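Local coordinates for protein putative aldehyde dehydrogenase (Burkholderia cenocepacia, PDB 4YWE) that probably oxidises aldehydes or related oxo compounds with NAD or NADP as electron acceptor, and binds calcium and magnesium ions, at residues D342-A347 / F369-A374; V277-I282 / A311-G316; R377-P380 / R384-Q387; M161-R166 / S231-P236. All coordinates share one frame; numbering follows the deposited sequence.

Contact 1. Residues D342-A347 / F369-A374; sequences DFLSDA and FYQAPA
L344 carries CG anti to its carbonyl carbon (chi1 -63°) and then runs straight out, while Q371 sets off with CG anti to the backbone N and bends at chi2 (64°), and the two side chains meet from opposite directions. The contact joins helix 334-349 to the loop entering strand 374-376, at the mixed sheet of the catalytic domain in the aldehyde dehydrogenase fold. CD1 of L344 touches the amide of Q371, 3.8 Å from NE2 and only slightly farther from OE1, so a methyl packs against a whole flat polar group. The other branch, CD2, looks toward the start of the strand and comes within 4.2 Å of CB of A374. L376 of the same strand extends this apolar bed under L344 and A347. V340 and W341, one turn earlier on the helix, also touch Q371. What fixes the rotation of the amide is its own neighbour. NE2 of Q371 donates to O of A372 at 2.8 Å, nearly straight at 171°, and the donor lies in the carbonyl plane on a lone pair of that oxygen.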
loop_
_atom_site.group_PDB
_atom_site.type_symbol
_atom_site.label_atom_id
_atom_site.label_comp_id
_atom_site.label_asym_id
_atom_site.label_seq_id
_atom_site.Cartn_x
_atom_site.Cartn_y
_atom_site.Cartn_z
ATOM N N ASP A 342 -13.924 -12.842 44.779
ATOM C CA ASP A 342 -15.353 -13.005 44.536
ATOM C C ASP A 342 -15.614 -13.982 43.394
ATOM O O ASP A 342 -16.568 -14.758 43.440
ATOM C CB ASP A 342 -16.004 -11.654 44.237
ATOM C CG ASP A 342 -15.954 -10.711 45.424
ATOM O OD1 ASP A 342 -15.667 -11.181 46.545
ATOM O OD2 ASP A 342 -16.206 -9.503 45.239
ATOM N N PHE A 343 -14.765 -13.939 42.372
ATOM C CA PHE A 343 -14.853 -14.891 41.270
ATOM C C PHE A 343 -14.615 -16.315 41.760
ATOM O O PHE A 343 -15.389 -17.224 41.460
ATOM C CB PHE A 343 -13.842 -14.549 40.173
ATOM C CG PHE A 343 -14.355 -13.575 39.155
ATOM C CD1 PHE A 343 -15.140 -14.007 38.100
ATOM C CD2 PHE A 343 -14.040 -12.229 39.243
ATOM C CE1 PHE A 343 -15.610 -13.114 37.155
ATOM C CE2 PHE A 343 -14.508 -11.331 38.301
ATOM C CZ PHE A 343 -15.291 -11.775 37.255
ATOM N N LEU A 344 -13.539 -16.499 42.520
ATOM C CA LEU A 344 -13.151 -17.819 43.005
ATOM C C LEU A 344 -14.156 -18.382 44.007
ATOM O O LEU A 344 -14.419 -19.585 44.018
ATOM C CB LEU A 344 -11.757 -17.763 43.636
ATOM C CG LEU A 344 -10.617 -17.377 42.690
ATOM C CD1 LEU A 344 -9.288 -17.335 43.429
ATOM C CD2 LEU A 344 -10.549 -18.340 41.514
ATOM N N SER A 345 -14.717 -17.513 44.843
ATOM C CA SER A 345 -15.685 -17.942 45.847
ATOM C C SER A 345 -17.012 -18.334 45.203
ATOM O O SER A 345 -17.648 -19.302 45.618
ATOM C CB SER A 345 -15.912 -16.841 46.887
ATOM O OG SER A 345 -16.490 -15.690 46.298
ATOM N N ASP A 346 -17.427 -17.578 44.191
ATOM C CA ASP A 346 -18.648 -17.894 43.455
ATOM C C ASP A 346 -18.508 -19.220 42.720
ATOM O O ASP A 346 -19.447 -20.014 42.667
ATOM C CB ASP A 346 -18.991 -16.781 42.462
ATOM C CG ASP A 346 -19.514 -15.532 43.141
ATOM O OD1 ASP A 346 -20.035 -15.641 44.270
ATOM O OD2 ASP A 346 -19.409 -14.442 42.540
ATOM N N ALA A 347 -17.328 -19.451 42.153
ATOM C CA ALA A 347 -17.057 -20.676 41.411
ATOM C C ALA A 347 -17.064 -21.891 42.334
ATOM O O ALA A 347 -17.585 -22.950 41.978
ATOM C CB ALA A 347 -15.726 -20.570 40.685
ATOM N N PHE A 369 -0.913 -7.680 48.610
ATOM C CA PHE A 369 -2.116 -8.173 47.950
ATOM C C PHE A 369 -1.787 -9.365 47.057
ATOM O O PHE A 369 -1.822 -9.266 45.830
ATOM C CB PHE A 369 -2.769 -7.056 47.134
ATOM C CG PHE A 369 -2.718 -5.714 47.803
ATOM C CD1 PHE A 369 -3.536 -5.433 48.885
ATOM C CD2 PHE A 369 -1.850 -4.733 47.352
ATOM C CE1 PHE A 369 -3.488 -4.197 49.505
ATOM C CE2 PHE A 369 -1.799 -3.496 47.967
ATOM C CZ PHE A 369 -2.619 -3.228 49.045
ATOM N N TYR A 370 -1.476 -10.495 47.684
ATOM C CA TYR A 370 -1.020 -11.670 46.952
ATOM C C TYR A 370 -2.160 -12.627 46.616
ATOM O O TYR A 370 -3.045 -12.878 47.435
ATOM C CB TYR A 370 0.062 -12.398 47.752
ATOM C CG TYR A 370 1.313 -11.571 47.941
ATOM C CD1 TYR A 370 2.293 -11.528 46.958
ATOM C CD2 TYR A 370 1.508 -10.822 49.093
ATOM C CE1 TYR A 370 3.434 -10.769 47.120
ATOM C CE2 TYR A 370 2.650 -10.059 49.265
ATOM C CZ TYR A 370 3.608 -10.037 48.274
ATOM O OH TYR A 370 4.744 -9.280 48.437
ATOM N N GLN A 371 -2.124 -13.151 45.396
ATOM C CA GLN A 371 -3.117 -14.110 44.932
ATOM C C GLN A 371 -2.450 -15.177 44.074
ATOM O O GLN A 371 -1.916 -14.883 43.003
ATOM C CB GLN A 371 -4.222 -13.406 44.142
ATOM C CG GLN A 371 -5.173 -14.353 43.428
ATOM C CD GLN A 371 -5.957 -15.227 44.386
ATOM O OE1 GLN A 371 -6.784 -14.738 45.155
ATOM N NE2 GLN A 371 -5.698 -16.527 44.346
ATOM N N ALA A 372 -2.475 -16.415 44.552
ATOM C CA ALA A 372 -1.871 -17.526 43.830
ATOM C C ALA A 372 -2.665 -17.844 42.568
ATOM O O ALA A 372 -3.893 -17.773 42.574
ATOM C CB ALA A 372 -1.782 -18.752 44.724
ATOM N N PRO A 373 -1.960 -18.183 41.477
ATOM C CA PRO A 373 -2.621 -18.592 40.235
ATOM C C PRO A 373 -3.517 -19.803 40.451
ATOM O O PRO A 373 -3.126 -20.726 41.161
ATOM C CB PRO A 373 -1.452 -18.929 39.307
ATOM C CG PRO A 373 -0.312 -18.127 39.837
ATOM C CD PRO A 373 -0.497 -18.134 41.326
ATOM N N ALA A 374 -4.704 -19.791 39.854
ATOM C CA ALA A 374 -5.677 -20.849 40.090
ATOM C C ALA A 374 -6.117 -21.511 38.792
ATOM O O ALA A 374 -6.406 -20.837 37.803
ATOM C CB ALA A 374 -6.884 -20.295 40.834
#

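Contact 2. Residues V277-I282 / A311-G316; sequences VLVSAI and ATAFNG
V279 and I282, on one flank of helix 271-283, meet A313 and F314 of helix 303-315, and the contact is a worked example of helix packing carried by very few side chains. The short segments cross at -47°, with their axes 10.7 Å apart at closest approach, and V279 and A313 bring the backbones nearest.

The first kind of interaction is aliphatic. CG2 of V279, anti to the carbonyl carbon, points across the gap and rests 4.0 Å from CB of A313; the small alanine lets the valine branch come in at this crossing point.

The second kind sets methyls against an aromatic ring. F314 leaves its helix along the flank of the contact, and its ring reaches across toward V279 and I282. CG2 of I282 sits 3.9 Å from CZ of F314, and CG2 of V279 is a looser neighbour, 4.4 Å from CE1; both methyls approach the ring obliquely. I282 holds CG2 in the crowded position between backbone N and carbonyl carbon because CG1 is anti to N (chi1 -166°), which turns the longer branch away from the ring.

Among backbone bonds, I282 N reaches V279 O at 3.1 Å, three residues back as in a 3-10 turn, close to where the helix ends. F314 also touches A356 and P373, and L278 packs on Q263. The arrangement is that of neighbouring helices on one face of a mixed sheet, where helix 271-283 makes the beta-alpha-beta crossover between parallel strands 261-265 and 293-299 of the aldehyde dehydrogenase catalytic domain.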
loop_
_atom_site.group_PDB
_atom_site.type_symbol
_atom_site.label_atom_id
_atom_site.label_comp_id
_atom_site.label_asym_id
_atom_site.label_seq_id
_atom_site.Cartn_x
_atom_site.Cartn_y
_atom_site.Cartn_z
ATOM N N VAL A 277 3.547 -22.218 27.508
ATOM C CA VAL A 277 2.926 -21.029 26.942
ATOM C C VAL A 277 1.522 -20.849 27.511
ATOM O O VAL A 277 1.087 -19.726 27.763
ATOM C CB VAL A 277 2.891 -21.093 25.406
ATOM C CG1 VAL A 277 2.325 -19.802 24.835
ATOM C CG2 VAL A 277 4.288 -21.349 24.857
ATOM N N LEU A 278 0.818 -21.959 27.718
ATOM C CA LEU A 278 -0.513 -21.922 28.320
ATOM C C LEU A 278 -0.464 -21.317 29.720
ATOM O O LEU A 278 -1.393 -20.631 30.144
ATOM C CB LEU A 278 -1.121 -23.326 28.388
ATOM C CG LEU A 278 -1.473 -24.021 27.071
ATOM C CD1 LEU A 278 -2.024 -25.416 27.333
ATOM C CD2 LEU A 278 -2.461 -23.191 26.270
ATOM N N VAL A 279 0.630 -21.577 30.428
ATOM C CA VAL A 279 0.781 -21.127 31.805
ATOM C C VAL A 279 1.141 -19.647 31.861
ATOM O O VAL A 279 0.454 -18.859 32.509
ATOM C CB VAL A 279 1.832 -21.972 32.549
ATOM C CG1 VAL A 279 2.108 -21.392 33.927
ATOM C CG2 VAL A 279 1.371 -23.420 32.659
ATOM N N SER A 280 2.215 -19.270 31.173
ATOM C CA SER A 280 2.705 -17.896 31.218
ATOM C C SER A 280 1.694 -16.903 30.649
ATOM O O SER A 280 1.701 -15.732 31.016
ATOM C CB SER A 280 4.034 -17.776 30.465
ATOM O OG SER A 280 3.898 -18.175 29.113
ATOM N N ALA A 281 0.820 -17.373 29.766
ATOM C CA ALA A 281 -0.179 -16.504 29.151
ATOM C C ALA A 281 -1.211 -16.003 30.164
ATOM O O ALA A 281 -1.899 -15.013 29.915
ATOM C CB ALA A 281 -0.876 -17.227 28.009
ATOM N N ILE A 282 -1.317 -16.685 31.301
ATOM C CA ILE A 282 -2.276 -16.301 32.334
ATOM C C ILE A 282 -1.547 -15.943 33.629
ATOM O O ILE A 282 -2.120 -15.326 34.527
ATOM C CB ILE A 282 -3.319 -17.423 32.566
ATOM C CG1 ILE A 282 -4.508 -16.908 33.384
ATOM C CG2 ILE A 282 -2.675 -18.627 33.239
ATOM C CD1 ILE A 282 -5.162 -15.668 32.812
ATOM N N ALA A 311 -2.335 -28.846 35.927
ATOM C CA ALA A 311 -2.466 -28.904 37.379
ATOM C C ALA A 311 -1.101 -29.004 38.052
ATOM O O ALA A 311 -0.813 -28.275 39.001
ATOM C CB ALA A 311 -3.345 -30.077 37.785
ATOM N N THR A 312 -0.267 -29.911 37.556
ATOM C CA THR A 312 1.081 -30.086 38.086
ATOM C C THR A 312 1.886 -28.798 37.939
ATOM O O THR A 312 2.623 -28.408 38.845
ATOM C CB THR A 312 1.822 -31.239 37.378
ATOM O OG1 THR A 312 1.085 -32.456 37.542
ATOM C CG2 THR A 312 3.217 -31.416 37.955
ATOM N N ALA A 313 1.729 -28.134 36.797
ATOM C CA ALA A 313 2.433 -26.885 36.530
ATOM C C ALA A 313 1.987 -25.776 37.481
ATOM O O ALA A 313 2.811 -25.013 37.986
ATOM C CB ALA A 313 2.224 -26.458 35.085
ATOM N N PHE A 314 0.683 -25.691 37.725
ATOM C CA PHE A 314 0.138 -24.654 38.598
ATOM C C PHE A 314 0.545 -24.853 40.056
ATOM O O PHE A 314 0.722 -23.882 40.790
ATOM C CB PHE A 314 -1.387 -24.605 38.479
ATOM C CG PHE A 314 -1.883 -23.584 37.493
ATOM C CD1 PHE A 314 -1.667 -23.749 36.135
ATOM C CD2 PHE A 314 -2.565 -22.458 37.926
ATOM C CE1 PHE A 314 -2.121 -22.811 35.228
ATOM C CE2 PHE A 314 -3.023 -21.516 37.023
ATOM C CZ PHE A 314 -2.799 -21.693 35.673
ATOM N N ASN A 315 0.698 -26.108 40.471
ATOM C CA ASN A 315 1.122 -26.411 41.837
ATOM C C ASN A 315 2.539 -25.913 42.112
ATOM O O ASN A 315 2.901 -25.652 43.260
ATOM C CB ASN A 315 1.045 -27.917 42.106
ATOM C CG ASN A 315 -0.379 -28.408 42.281
ATOM O OD1 ASN A 315 -1.237 -27.693 42.800
ATOM N ND2 ASN A 315 -0.637 -29.639 41.851
ATOM N N GLY A 316 3.334 -25.781 41.056
ATOM C CA GLY A 316 4.723 -25.383 41.191
ATOM C C GLY A 316 4.961 -23.892 41.076
ATOM O O GLY A 316 6.099 -23.427 41.142
#

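Contact 3. Residues R377-P380 / R384-Q387; sequences RDVP and RLAQ
V379 spreads its two methyls over L385 and A386, and these two methyls make most of the contact between the loop after strand 374-376 and the short helical turn 384-387. CD2 of L385 lies against both of them, nearest to CG2 of V379 at 3.9 Å, and the two side chains cross at about a right angle. CG1 of V379, anti to the backbone N at chi1 -179°, also comes 3.7 Å from CB of A386. Behind them M398 of strand 394-400 touches both V379 and A386, so the loop and the turn share the sheet as a floor.

A second, non-bonded approach brings a polar atom against a methyl: O of P380 lies 3.6 Å from CB of A386.

Within the loop, charge is paired by R377 and D378. R377 NE donates to OD2 of D378 at 2.8 Å in a salt bridge, bent to 144°, and the donor stands well above the carboxylate plane. A weak second bond joins R377 NH2 to D378 OD1. E304 pairs with that same NH2, and the hydroxyl of Y303 bonds OD1, so both charged groups have further partners on helix 303-315.

Across the two segments, then, the grip is apolar and non-directional, while the charged bonds lead elsewhere, from R377 and D378 to helix 303-315 and from R384 of the turn to E388.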
loop_
_atom_site.group_PDB
_atom_site.type_symbol
_atom_site.label_atom_id
_atom_site.label_comp_id
_atom_site.label_asym_id
_atom_site.label_seq_id
_atom_site.Cartn_x
_atom_site.Cartn_y
_atom_site.Cartn_z
ATOM N N ARG A 377 -11.470 -26.374 36.518
ATOM C CA ARG A 377 -11.834 -27.285 35.441
ATOM C C ARG A 377 -13.342 -27.466 35.329
ATOM O O ARG A 377 -14.087 -27.121 36.247
ATOM C CB ARG A 377 -11.169 -28.645 35.653
ATOM C CG ARG A 377 -11.488 -29.279 36.999
ATOM C CD ARG A 377 -11.085 -30.741 37.024
ATOM N NE ARG A 377 -11.770 -31.499 35.984
ATOM C CZ ARG A 377 -11.305 -32.622 35.449
ATOM N NH1 ARG A 377 -10.145 -33.119 35.855
ATOM N NH2 ARG A 377 -11.996 -33.244 34.505
ATOM N N ASP A 378 -13.775 -28.014 34.195
ATOM C CA ASP A 378 -15.183 -28.311 33.940
ATOM C C ASP A 378 -16.042 -27.060 34.072
ATOM O O ASP A 378 -17.197 -27.129 34.488
ATOM C CB ASP A 378 -15.682 -29.401 34.892
ATOM C CG ASP A 378 -14.819 -30.647 34.852
ATOM O OD1 ASP A 378 -14.446 -31.080 33.742
ATOM O OD2 ASP A 378 -14.504 -31.188 35.933
ATOM N N VAL A 379 -15.463 -25.918 33.719
ATOM C CA VAL A 379 -16.152 -24.639 33.820
ATOM C C VAL A 379 -17.265 -24.553 32.785
ATOM O O VAL A 379 -17.010 -24.663 31.586
ATOM C CB VAL A 379 -15.171 -23.467 33.653
ATOM C CG1 VAL A 379 -15.904 -22.142 33.775
ATOM C CG2 VAL A 379 -14.047 -23.561 34.679
ATOM N N PRO A 380 -18.510 -24.359 33.246
ATOM C CA PRO A 380 -19.627 -24.145 32.322
ATOM C C PRO A 380 -19.393 -22.913 31.459
ATOM O O PRO A 380 -19.005 -21.872 31.988
ATOM C CB PRO A 380 -20.828 -23.946 33.254
ATOM C CG PRO A 380 -20.424 -24.581 34.547
ATOM C CD PRO A 380 -18.944 -24.354 34.653
ATOM N N ARG A 384 -20.245 -17.222 34.842
ATOM C CA ARG A 384 -19.591 -15.916 34.908
ATOM C C ARG A 384 -18.067 -16.028 34.835
ATOM O O ARG A 384 -17.394 -15.141 34.309
ATOM C CB ARG A 384 -20.009 -15.187 36.190
ATOM C CG ARG A 384 -19.284 -13.874 36.445
ATOM C CD ARG A 384 -19.927 -13.097 37.583
ATOM N NE ARG A 384 -19.292 -11.798 37.786
ATOM C CZ ARG A 384 -18.324 -11.566 38.667
ATOM N NH1 ARG A 384 -17.875 -12.547 39.438
ATOM N NH2 ARG A 384 -17.805 -10.351 38.779
ATOM N N LEU A 385 -17.529 -17.127 35.355
ATOM C CA LEU A 385 -16.089 -17.363 35.331
ATOM C C LEU A 385 -15.561 -17.462 33.901
ATOM O O LEU A 385 -14.424 -17.085 33.624
ATOM C CB LEU A 385 -15.743 -18.636 36.108
ATOM C CG LEU A 385 -14.255 -18.955 36.272
ATOM C CD1 LEU A 385 -13.562 -17.873 37.087
ATOM C CD2 LEU A 385 -14.056 -20.321 36.908
ATOM N N ALA A 386 -16.395 -17.966 32.995
ATOM C CA ALA A 386 -15.985 -18.175 31.610
ATOM C C ALA A 386 -16.521 -17.090 30.679
ATOM O O ALA A 386 -16.283 -17.128 29.473
ATOM C CB ALA A 386 -16.438 -19.547 31.130
ATOM N N GLN A 387 -17.239 -16.123 31.242
ATOM C CA GLN A 387 -17.862 -15.072 30.445
ATOM C C GLN A 387 -17.288 -13.690 30.744
ATOM O O GLN A 387 -17.142 -12.864 29.843
ATOM C CB GLN A 387 -19.378 -15.065 30.671
ATOM C CG GLN A 387 -20.114 -16.208 29.988
ATOM C CD GLN A 387 -20.226 -16.011 28.487
ATOM O OE1 GLN A 387 -20.253 -14.880 28.000
ATOM N NE2 GLN A 387 -20.291 -17.111 27.746
#

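Contact 4. Residues M161-R166 / S231-P236; sequences MQIFGR and SFTGSP
I163 and T233 bring helix 160-174 and the end of strand 229-233 together, CA of I163 lying 8.1 Å from CA of T233, and the spacing widens to 10.1 Å between CA of R166 and CA of S231. R166 spans the distance with a chain extended from CG to NE and ends at the threonine. NH2 of R166 donates to OG1 of T233 at 3.1 Å with an N-H...O angle of 152°, and the hydroxyl oxygen sits at the edge of the guanidinium, exactly in its plane. One face of the same group is roofed by I163, whose CG1 stands 4.1 Å above its centre; the aliphatic cover and the in-plane bond together limit how the guanidinium can turn. I163 and T233 meet tip to tip, CG2 of I163 lying 3.9 Å from OG1 of T233, which stands beside its backbone N (chi1 -59°). CG2 of T233 lies against both NH2 of R166, at 3.4 Å, and CD1 of I163.

Such a helix laid over parallel strands is the layering of the Rossmann-type, coenzyme-binding domain of aldehyde dehydrogenases. The turn that follows the strand, G234 and S235, leads into helix 236-246 with S235 as its N-cap; in relatives this turn lies by the pyrophosphate of the dinucleotide, consistent with a similar role here. E256, the predicted active-site residue on strand 253-256, is touched by both R166 and T233. R166 NE has a long, weak ion pair with E467, whose other carboxylate oxygen, OE2, is hydrogen-bonded to OG of S231.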
loop_
_atom_site.group_PDB
_atom_site.type_symbol
_atom_site.label_atom_id
_atom_site.label_comp_id
_atom_site.label_asym_id
_atom_site.label_seq_id
_atom_site.Cartn_x
_atom_site.Cartn_y
_atom_site.Cartn_z
ATOM N N MET A 161 4.492 1.395 30.997
ATOM C CA MET A 161 5.481 1.691 29.965
ATOM C C MET A 161 5.090 1.151 28.592
ATOM O O MET A 161 5.208 1.854 27.590
ATOM C CB MET A 161 6.848 1.130 30.358
ATOM C CG MET A 161 7.601 1.964 31.377
ATOM S SD MET A 161 9.283 1.364 31.631
ATOM C CE MET A 161 8.963 -0.294 32.232
ATOM N N GLN A 162 4.637 -0.097 28.543
ATOM C CA GLN A 162 4.331 -0.742 27.268
ATOM C C GLN A 162 3.203 -0.035 26.524
ATOM O O GLN A 162 3.294 0.202 25.321
ATOM C CB GLN A 162 3.966 -2.211 27.480
ATOM C CG GLN A 162 5.145 -3.108 27.805
ATOM C CD GLN A 162 5.103 -4.408 27.025
ATOM O OE1 GLN A 162 4.810 -4.414 25.829
ATOM N NE2 GLN A 162 5.387 -5.515 27.698
ATOM N N ILE A 163 2.145 0.303 27.251
ATOM C CA ILE A 163 0.981 0.940 26.653
ATOM C C ILE A 163 1.282 2.404 26.332
ATOM O O ILE A 163 0.798 2.939 25.333
ATOM C CB ILE A 163 -0.242 0.785 27.571
ATOM C CG1 ILE A 163 -0.557 -0.703 27.740
ATOM C CG2 ILE A 163 -1.447 1.520 27.004
ATOM C CD1 ILE A 163 -1.524 -1.012 28.845
ATOM N N PHE A 164 2.096 3.042 27.168
ATOM C CA PHE A 164 2.593 4.383 26.872
ATOM C C PHE A 164 3.367 4.356 25.560
ATOM O O PHE A 164 3.198 5.224 24.708
ATOM C CB PHE A 164 3.483 4.898 28.006
ATOM C CG PHE A 164 4.004 6.295 27.795
ATOM C CD1 PHE A 164 5.207 6.513 27.143
ATOM C CD2 PHE A 164 3.299 7.388 28.268
ATOM C CE1 PHE A 164 5.689 7.796 26.954
ATOM C CE2 PHE A 164 3.776 8.674 28.084
ATOM C CZ PHE A 164 4.973 8.877 27.427
ATOM N N GLY A 165 4.208 3.339 25.404
ATOM C CA GLY A 165 5.037 3.201 24.222
ATOM C C GLY A 165 4.274 3.011 22.927
ATOM O O GLY A 165 4.631 3.589 21.902
ATOM N N ARG A 166 3.220 2.201 22.966
ATOM C CA ARG A 166 2.445 1.933 21.761
ATOM C C ARG A 166 1.548 3.119 21.414
ATOM O O ARG A 166 1.322 3.410 20.240
ATOM C CB ARG A 166 1.607 0.655 21.922
ATOM C CG ARG A 166 0.375 0.792 22.803
ATOM C CD ARG A 166 -0.433 -0.498 22.841
ATOM N NE ARG A 166 -1.661 -0.337 23.615
ATOM C CZ ARG A 166 -2.376 -1.344 24.102
ATOM N NH1 ARG A 166 -1.987 -2.595 23.902
ATOM N NH2 ARG A 166 -3.480 -1.100 24.794
ATOM N N SER A 231 -6.839 8.098 22.792
ATOM C CA SER A 231 -6.445 6.697 22.829
ATOM C C SER A 231 -6.706 6.130 24.219
ATOM O O SER A 231 -5.995 6.452 25.173
ATOM C CB SER A 231 -4.971 6.540 22.453
ATOM O OG SER A 231 -4.552 5.193 22.589
ATOM N N PHE A 232 -7.731 5.291 24.336
ATOM C CA PHE A 232 -8.117 4.750 25.633
ATOM C C PHE A 232 -7.767 3.273 25.776
ATOM O O PHE A 232 -7.954 2.483 24.851
ATOM C CB PHE A 232 -9.617 4.947 25.874
ATOM C CG PHE A 232 -10.097 4.385 27.188
ATOM C CD1 PHE A 232 -10.072 5.160 28.335
ATOM C CD2 PHE A 232 -10.572 3.085 27.275
ATOM C CE1 PHE A 232 -10.508 4.649 29.544
ATOM C CE2 PHE A 232 -11.007 2.568 28.478
ATOM C CZ PHE A 232 -10.980 3.351 29.615
ATOM N N THR A 233 -7.274 2.913 26.957
ATOM C CA THR A 233 -7.044 1.520 27.316
ATOM C C THR A 233 -7.469 1.291 28.760
ATOM O O THR A 233 -6.871 1.841 29.684
ATOM C CB THR A 233 -5.569 1.114 27.150
ATOM O OG1 THR A 233 -5.161 1.323 25.793
ATOM C CG2 THR A 233 -5.382 -0.349 27.514
ATOM N N GLY A 234 -8.508 0.485 28.951
ATOM C CA GLY A 234 -9.015 0.207 30.282
ATOM C C GLY A 234 -10.274 -0.636 30.284
ATOM O O GLY A 234 -10.554 -1.350 29.322
ATOM N N SER A 235 -11.033 -0.554 31.372
ATOM C CA SER A 235 -12.267 -1.322 31.512
ATOM C C SER A 235 -13.314 -0.860 30.503
ATOM O O SER A 235 -13.338 0.312 30.127
ATOM C CB SER A 235 -12.818 -1.193 32.932
ATOM O OG SER A 235 -13.250 0.131 33.187
ATOM N N PRO A 236 -14.180 -1.784 30.058
ATOM C CA PRO A 236 -15.277 -1.445 29.144
ATOM C C PRO A 236 -16.205 -0.371 29.706
ATOM O O PRO A 236 -16.641 0.510 28.965
ATOM C CB PRO A 236 -16.020 -2.775 28.984
ATOM C CG PRO A 236 -14.985 -3.812 29.242
ATOM C CD PRO A 236 -14.107 -3.233 30.315
#

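How the contacts relate
Three contacts gather at one end of the chain and one stands apart. Contacts 1, 2 and 3 are centred 22 to 24 Å from the middle of the chain and share the mixed sheet of the catalytic domain. F314 of contact 2 packs on P373 and A374 of contact 1, whose F343 in turn makes a cation-pi contact with R384 of contact 3. Contacts 1 and 3 are buried and contact 2 is partly so, yet in all three the packing across the segments is mainly by methyl groups. Contact 4, about 4 Å from the chain's centre, belongs to the other sheet and differs in chemistry: there a buried arginine bonds a threonine beside the predicted active-site residue.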